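Local coordinates for protein TCR alpha chain (Gallus gallus, PDB 6LIR) that pairs with the TCR beta chain to form the chicken alpha-beta T-cell receptor, which probably recognises peptide antigens presented by MHC molecules, at residues T112-L120 and H184-D194. Sequence-based numbering, arbitrary orientation.
Sequences TPSPSVYRL and HEGFGILKGDD
Pro115 meets two aromatic rings. Its CD lies over the centre of one face of the Phe187 ring, 3.3 Å from the centroid. Its CG lies over one face of the His184 imidazole, 3.6 Å from that centroid and offset toward the rim. Both are CH-pi contacts. The Arg119 guanidinium has Asp193 O at its edge, and the Asp194 carboxylate is turned 62° from its plane.

His184 CG is anti to the backbone N (chi1 -167°), which turns one face of the ring to the proline. His184 ND1 donates to Glu185 O at 3.1 Å, from above the carbonyl plane, and the ring's NE2 is hydrogen-bonded to the backbone N of Ser137. These two bonds fix the ring's rotation. An alanine here would probably leave Pro115 CG without its aromatic face and Ser137 N without this partner.

Pro115 CB touches Leu190 CD1 at 3.6 Å. Val117 CG2 packs on Leu190 CB at 3.9 Å, and the valine also touches Cys131 and Cys180, which form the disulfide of this immunoglobulin-like constant domain. The backbone O of Gly192 lies 3.4 Å from Arg119 CD.

Arg119 NH2 forms a salt bridge with Asp194 OD2 at 2.7 Å, its hydrogen bond weak at 117°. Its NH1 forms a second one with Glu129.

Thus an edge strand, within this chain, of one sheet meets the hairpin of the facing sheet mainly through side chains: apolar and CH-pi packing at Pro115, charge pairing at Arg119. The arginine probably offsets the negative charge of Asp194 and Glu129, which touch, and helps keep both ionised.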
ATOM      1  N   THR A 112     -22.651   1.587  11.045  1.00 67.07           N
ATOM      2  CA  THR A 112     -23.939   2.228  11.152  1.00 64.75           C
ATOM      3  C   THR A 112     -23.795   3.591  10.514  1.00 59.65           C
ATOM      4  O   THR A 112     -22.964   4.390  10.970  1.00 57.26           O
ATOM      5  CB  THR A 112     -24.337   2.384  12.606  1.00 72.22           C
ATOM      6  OG1 THR A 112     -23.432   3.287  13.246  1.00 73.16           O
ATOM      7  CG2 THR A 112     -24.275   1.029  13.302  1.00 65.46           C
ATOM      8  N   PRO A 113     -24.552   3.917   9.477  1.00 52.95           N
ATOM      9  CA  PRO A 113     -24.282   5.169   8.770  1.00 49.92           C
ATOM     10  C   PRO A 113     -24.853   6.352   9.532  1.00 53.90           C
ATOM     11  O   PRO A 113     -25.893   6.268  10.198  1.00 49.93           O
ATOM     12  CB  PRO A 113     -24.994   4.982   7.422  1.00 51.90           C
ATOM     13  CG  PRO A 113     -25.264   3.506   7.322  1.00 57.33           C
ATOM     14  CD  PRO A 113     -25.448   3.027   8.716  1.00 53.45           C
ATOM     15  N   SER A 114     -24.157   7.462   9.396  1.00 47.23           N
ATOM     16  CA  SER A 114     -24.545   8.771   9.887  1.00 47.56           C
ATOM     17  C   SER A 114     -23.739   9.760   9.062  1.00 45.71           C
ATOM     18  O   SER A 114     -22.858  10.449   9.593  1.00 47.37           O
ATOM     19  CB  SER A 114     -24.269   8.918  11.383  1.00 43.34           C
ATOM     20  OG  SER A 114     -25.100   9.915  11.946  1.00 49.34           O
ATOM     21  N   PRO A 115     -23.986   9.816   7.756  1.00 44.81           N
ATOM     22  CA  PRO A 115     -23.116  10.591   6.866  1.00 42.38           C
ATOM     23  C   PRO A 115     -23.076  12.055   7.264  1.00 44.35           C
ATOM     24  O   PRO A 115     -24.105  12.664   7.561  1.00 42.53           O
ATOM     25  CB  PRO A 115     -23.742  10.397   5.482  1.00 47.86           C
ATOM     26  CG  PRO A 115     -25.107   9.856   5.707  1.00 47.56           C
ATOM     27  CD  PRO A 115     -25.268   9.448   7.129  1.00 44.16           C
ATOM     28  N   SER A 116     -21.868  12.613   7.276  1.00 40.37           N
ATOM     29  CA  SER A 116     -21.683  14.034   7.513  1.00 41.49           C
ATOM     30  C   SER A 116     -20.617  14.545   6.559  1.00 46.30           C
ATOM     31  O   SER A 116     -19.731  13.800   6.130  1.00 39.69           O
ATOM     32  CB  SER A 116     -21.268  14.329   8.955  1.00 37.53           C
ATOM     33  OG  SER A 116     -22.196  13.783   9.868  1.00 45.17           O
ATOM     34  N   VAL A 117     -20.740  15.815   6.204  1.00 37.97           N
ATOM     35  CA  VAL A 117     -19.825  16.475   5.289  1.00 44.29           C
ATOM     36  C   VAL A 117     -19.295  17.724   5.981  1.00 47.58           C
ATOM     37  O   VAL A 117     -20.040  18.411   6.689  1.00 44.66           O
ATOM     38  CB  VAL A 117     -20.518  16.796   3.947  1.00 48.12           C
ATOM     39  CG1 VAL A 117     -19.642  17.647   3.087  1.00 52.45           C
ATOM     40  CG2 VAL A 117     -20.838  15.505   3.207  1.00 47.50           C
ATOM     41  N   TYR A 118     -18.011  18.021   5.783  1.00 46.41           N
ATOM     42  CA  TYR A 118     -17.389  19.158   6.444  1.00 48.30           C
ATOM     43  C   TYR A 118     -16.376  19.803   5.514  1.00 47.82           C
ATOM     44  O   TYR A 118     -15.752  19.139   4.684  1.00 49.57           O
ATOM     45  CB  TYR A 118     -16.660  18.764   7.740  1.00 44.57           C
ATOM     46  CG  TYR A 118     -17.452  17.916   8.704  1.00 44.40           C
ATOM     47  CD1 TYR A 118     -18.364  18.490   9.580  1.00 47.88           C
ATOM     48  CD2 TYR A 118     -17.274  16.542   8.750  1.00 41.35           C
ATOM     49  CE1 TYR A 118     -19.082  17.713  10.470  1.00 45.96           C
ATOM     50  CE2 TYR A 118     -17.987  15.758   9.632  1.00 38.91           C
ATOM     51  CZ  TYR A 118     -18.888  16.346  10.490  1.00 42.68           C
ATOM     52  OH  TYR A 118     -19.599  15.562  11.369  1.00 47.40           O
ATOM     53  N   ARG A 119     -16.196  21.104   5.697  1.00 51.79           N
ATOM     54  CA  ARG A 119     -15.184  21.865   4.987  1.00 57.29           C
ATOM     55  C   ARG A 119     -14.038  22.150   5.943  1.00 51.77           C
ATOM     56  O   ARG A 119     -14.260  22.518   7.100  1.00 51.09           O
ATOM     57  CB  ARG A 119     -15.746  23.183   4.456  1.00 61.97           C
ATOM     58  CG  ARG A 119     -16.282  23.110   3.047  1.00 65.91           C
ATOM     59  CD  ARG A 119     -17.646  23.764   2.962  1.00 69.72           C
ATOM     60  NE  ARG A 119     -17.611  25.176   3.339  1.00 75.13           N
ATOM     61  CZ  ARG A 119     -17.398  26.174   2.485  1.00 79.46           C
ATOM     62  NH1 ARG A 119     -17.194  25.916   1.199  1.00 76.12           N
ATOM     63  NH2 ARG A 119     -17.385  27.429   2.915  1.00 73.94           N
ATOM     64  N   LEU A 120     -12.817  21.996   5.453  1.00 47.04           N
ATOM     65  CA  LEU A 120     -11.641  22.219   6.270  1.00 47.01           C
ATOM     66  C   LEU A 120     -10.742  23.239   5.600  1.00 42.93           C
ATOM     67  O   LEU A 120     -10.685  23.337   4.370  1.00 43.64           O
ATOM     68  CB  LEU A 120     -10.845  20.926   6.488  1.00 48.02           C
ATOM     69  CG  LEU A 120     -11.596  19.640   6.823  1.00 44.17           C
ATOM     70  CD1 LEU A 120     -10.604  18.499   7.029  1.00 35.82           C
ATOM     71  CD2 LEU A 120     -12.454  19.835   8.052  1.00 43.05           C
ATOM     72  N   HIS A 184     -26.766  11.011  -0.063  1.00 62.26           N
ATOM     73  CA  HIS A 184     -26.676   9.710   0.588  1.00 65.61           C
ATOM     74  C   HIS A 184     -28.078   9.179   0.839  1.00 60.88           C
ATOM     75  O   HIS A 184     -28.907   9.865   1.447  1.00 62.46           O
ATOM     76  CB  HIS A 184     -25.899   9.807   1.909  1.00 60.45           C
ATOM     77  CG  HIS A 184     -25.504   8.482   2.487  1.00 54.62           C
ATOM     78  ND1 HIS A 184     -26.413   7.615   3.055  1.00 52.30           N
ATOM     79  CD2 HIS A 184     -24.293   7.887   2.609  1.00 50.34           C
ATOM     80  CE1 HIS A 184     -25.782   6.539   3.489  1.00 53.25           C
ATOM     81  NE2 HIS A 184     -24.494   6.679   3.230  1.00 54.87           N
ATOM     82  N   GLU A 185     -28.334   7.971   0.339  1.00 67.23           N
ATOM     83  CA  GLU A 185     -29.618   7.295   0.495  1.00 74.21           C
ATOM     84  C   GLU A 185     -30.104   7.354   1.935  1.00 73.18           C
ATOM     85  O   GLU A 185     -29.422   6.888   2.854  1.00 71.31           O
ATOM     86  CB  GLU A 185     -29.487   5.843   0.036  1.00 77.75           C
ATOM     87  CG  GLU A 185     -30.793   5.068  -0.005  1.00 84.52           C
ATOM     88  CD  GLU A 185     -30.723   3.868  -0.932  1.00 91.50           C
ATOM     89  OE1 GLU A 185     -31.276   3.943  -2.049  1.00 96.82           O
ATOM     90  OE2 GLU A 185     -30.109   2.853  -0.542  1.00 88.68           O
ATOM     91  N   GLY A 186     -31.283   7.940   2.129  1.00 60.38           N
ATOM     92  CA  GLY A 186     -31.889   8.037   3.437  1.00 53.03           C
ATOM     93  C   GLY A 186     -31.467   9.239   4.246  1.00 59.90           C
ATOM     94  O   GLY A 186     -31.856   9.344   5.418  1.00 61.58           O
ATOM     95  N   PHE A 187     -30.673  10.141   3.671  1.00 67.40           N
ATOM     96  CA  PHE A 187     -30.263  11.354   4.360  1.00 63.14           C
ATOM     97  C   PHE A 187     -30.402  12.609   3.507  1.00 64.74           C
ATOM     98  O   PHE A 187     -30.165  13.709   4.014  1.00 67.96           O
ATOM     99  CB  PHE A 187     -28.822  11.211   4.876  1.00 62.91           C
ATOM    100  CG  PHE A 187     -28.684  10.189   5.970  1.00 57.69           C
ATOM    101  CD1 PHE A 187     -28.744  10.568   7.302  1.00 60.31           C
ATOM    102  CD2 PHE A 187     -28.519   8.844   5.668  1.00 56.95           C
ATOM    103  CE1 PHE A 187     -28.630   9.629   8.314  1.00 58.95           C
ATOM    104  CE2 PHE A 187     -28.405   7.901   6.674  1.00 59.03           C
ATOM    105  CZ  PHE A 187     -28.462   8.294   8.000  1.00 55.12           C
ATOM    106  N   GLY A 188     -30.775  12.474   2.233  1.00 65.54           N
ATOM    107  CA  GLY A 188     -31.055  13.649   1.424  1.00 66.92           C
ATOM    108  C   GLY A 188     -29.794  14.400   1.036  1.00 68.74           C
ATOM    109  O   GLY A 188     -28.754  13.810   0.720  1.00 69.23           O
ATOM    110  N   ILE A 189     -29.890  15.726   1.057  1.00 64.95           N
ATOM    111  CA  ILE A 189     -28.801  16.588   0.612  1.00 68.02           C
ATOM    112  C   ILE A 189     -27.827  16.796   1.761  1.00 62.81           C
ATOM    113  O   ILE A 189     -28.229  17.125   2.884  1.00 61.90           O
ATOM    114  CB  ILE A 189     -29.344  17.935   0.110  1.00 73.48           C
ATOM    115  CG1 ILE A 189     -30.393  17.731  -0.982  1.00 74.64           C
ATOM    116  CG2 ILE A 189     -28.209  18.806  -0.402  1.00 70.52           C
ATOM    117  CD1 ILE A 189     -30.830  19.024  -1.635  1.00 71.08           C
ATOM    118  N   LEU A 190     -26.541  16.606   1.484  1.00 63.52           N
ATOM    119  CA  LEU A 190     -25.482  16.872   2.448  1.00 57.33           C
ATOM    120  C   LEU A 190     -24.593  17.980   1.905  1.00 56.54           C
ATOM    121  O   LEU A 190     -24.113  17.900   0.770  1.00 57.16           O
ATOM    122  CB  LEU A 190     -24.673  15.606   2.737  1.00 57.05           C
ATOM    123  CG  LEU A 190     -25.503  14.458   3.309  1.00 55.55           C
ATOM    124  CD1 LEU A 190     -24.645  13.229   3.523  1.00 57.15           C
ATOM    125  CD2 LEU A 190     -26.175  14.875   4.603  1.00 57.96           C
ATOM    126  N   LYS A 191     -24.398  19.015   2.715  1.00 49.20           N
ATOM    127  CA  LYS A 191     -23.658  20.210   2.340  1.00 55.90           C
ATOM    128  C   LYS A 191     -22.839  20.659   3.540  1.00 56.59           C
ATOM    129  O   LYS A 191     -23.242  20.452   4.687  1.00 56.12           O
ATOM    130  CB  LYS A 191     -24.590  21.332   1.854  1.00 50.14           C
ATOM    131  CG  LYS A 191     -24.966  21.209   0.379  1.00 53.45           C
ATOM    132  CD  LYS A 191     -26.326  21.824   0.082  1.00 58.45           C
ATOM    133  CE  LYS A 191     -26.344  23.295   0.431  1.00 54.14           C
ATOM    134  NZ  LYS A 191     -27.648  23.954   0.146  1.00 60.16           N
ATOM    135  N   GLY A 192     -21.658  21.211   3.280  1.00 58.05           N
ATOM    136  CA  GLY A 192     -20.777  21.665   4.343  1.00 55.14           C
ATOM    137  C   GLY A 192     -20.847  23.170   4.547  1.00 57.41           C
ATOM    138  O   GLY A 192     -21.020  23.933   3.597  1.00 58.66           O
ATOM    139  N   ASP A 193     -20.720  23.574   5.806  1.00 74.52           N
ATOM    140  CA  ASP A 193     -20.605  24.957   6.262  1.00 80.86           C
ATOM    141  C   ASP A 193     -19.281  25.096   7.015  1.00 82.70           C
ATOM    142  O   ASP A 193     -18.458  24.175   7.033  1.00 83.39           O
ATOM    143  CB  ASP A 193     -21.814  25.380   7.106  1.00 81.53           C
ATOM    144  CG  ASP A 193     -22.116  24.416   8.229  1.00 83.94           C
ATOM    145  OD1 ASP A 193     -21.445  23.365   8.303  1.00 84.92           O
ATOM    146  OD2 ASP A 193     -23.023  24.709   9.038  1.00 76.03           O
ATOM    147  N   ASP A 194     -19.057  26.256   7.615  1.00 87.94           N
ATOM    148  CA  ASP A 194     -17.789  26.590   8.246  1.00 84.06           C
ATOM    149  C   ASP A 194     -18.034  27.208   9.612  1.00 91.19           C
ATOM    150  O   ASP A 194     -19.184  27.447   9.993  1.00 97.62           O
ATOM    151  CB  ASP A 194     -17.018  27.553   7.325  1.00 85.41           C
ATOM    152  CG  ASP A 194     -15.998  26.840   6.471  1.00 85.67           C
ATOM    153  OD1 ASP A 194     -15.054  26.245   7.038  1.00 83.34           O
ATOM    154  OD2 ASP A 194     -16.145  26.868   5.233  1.00 88.65           O
TER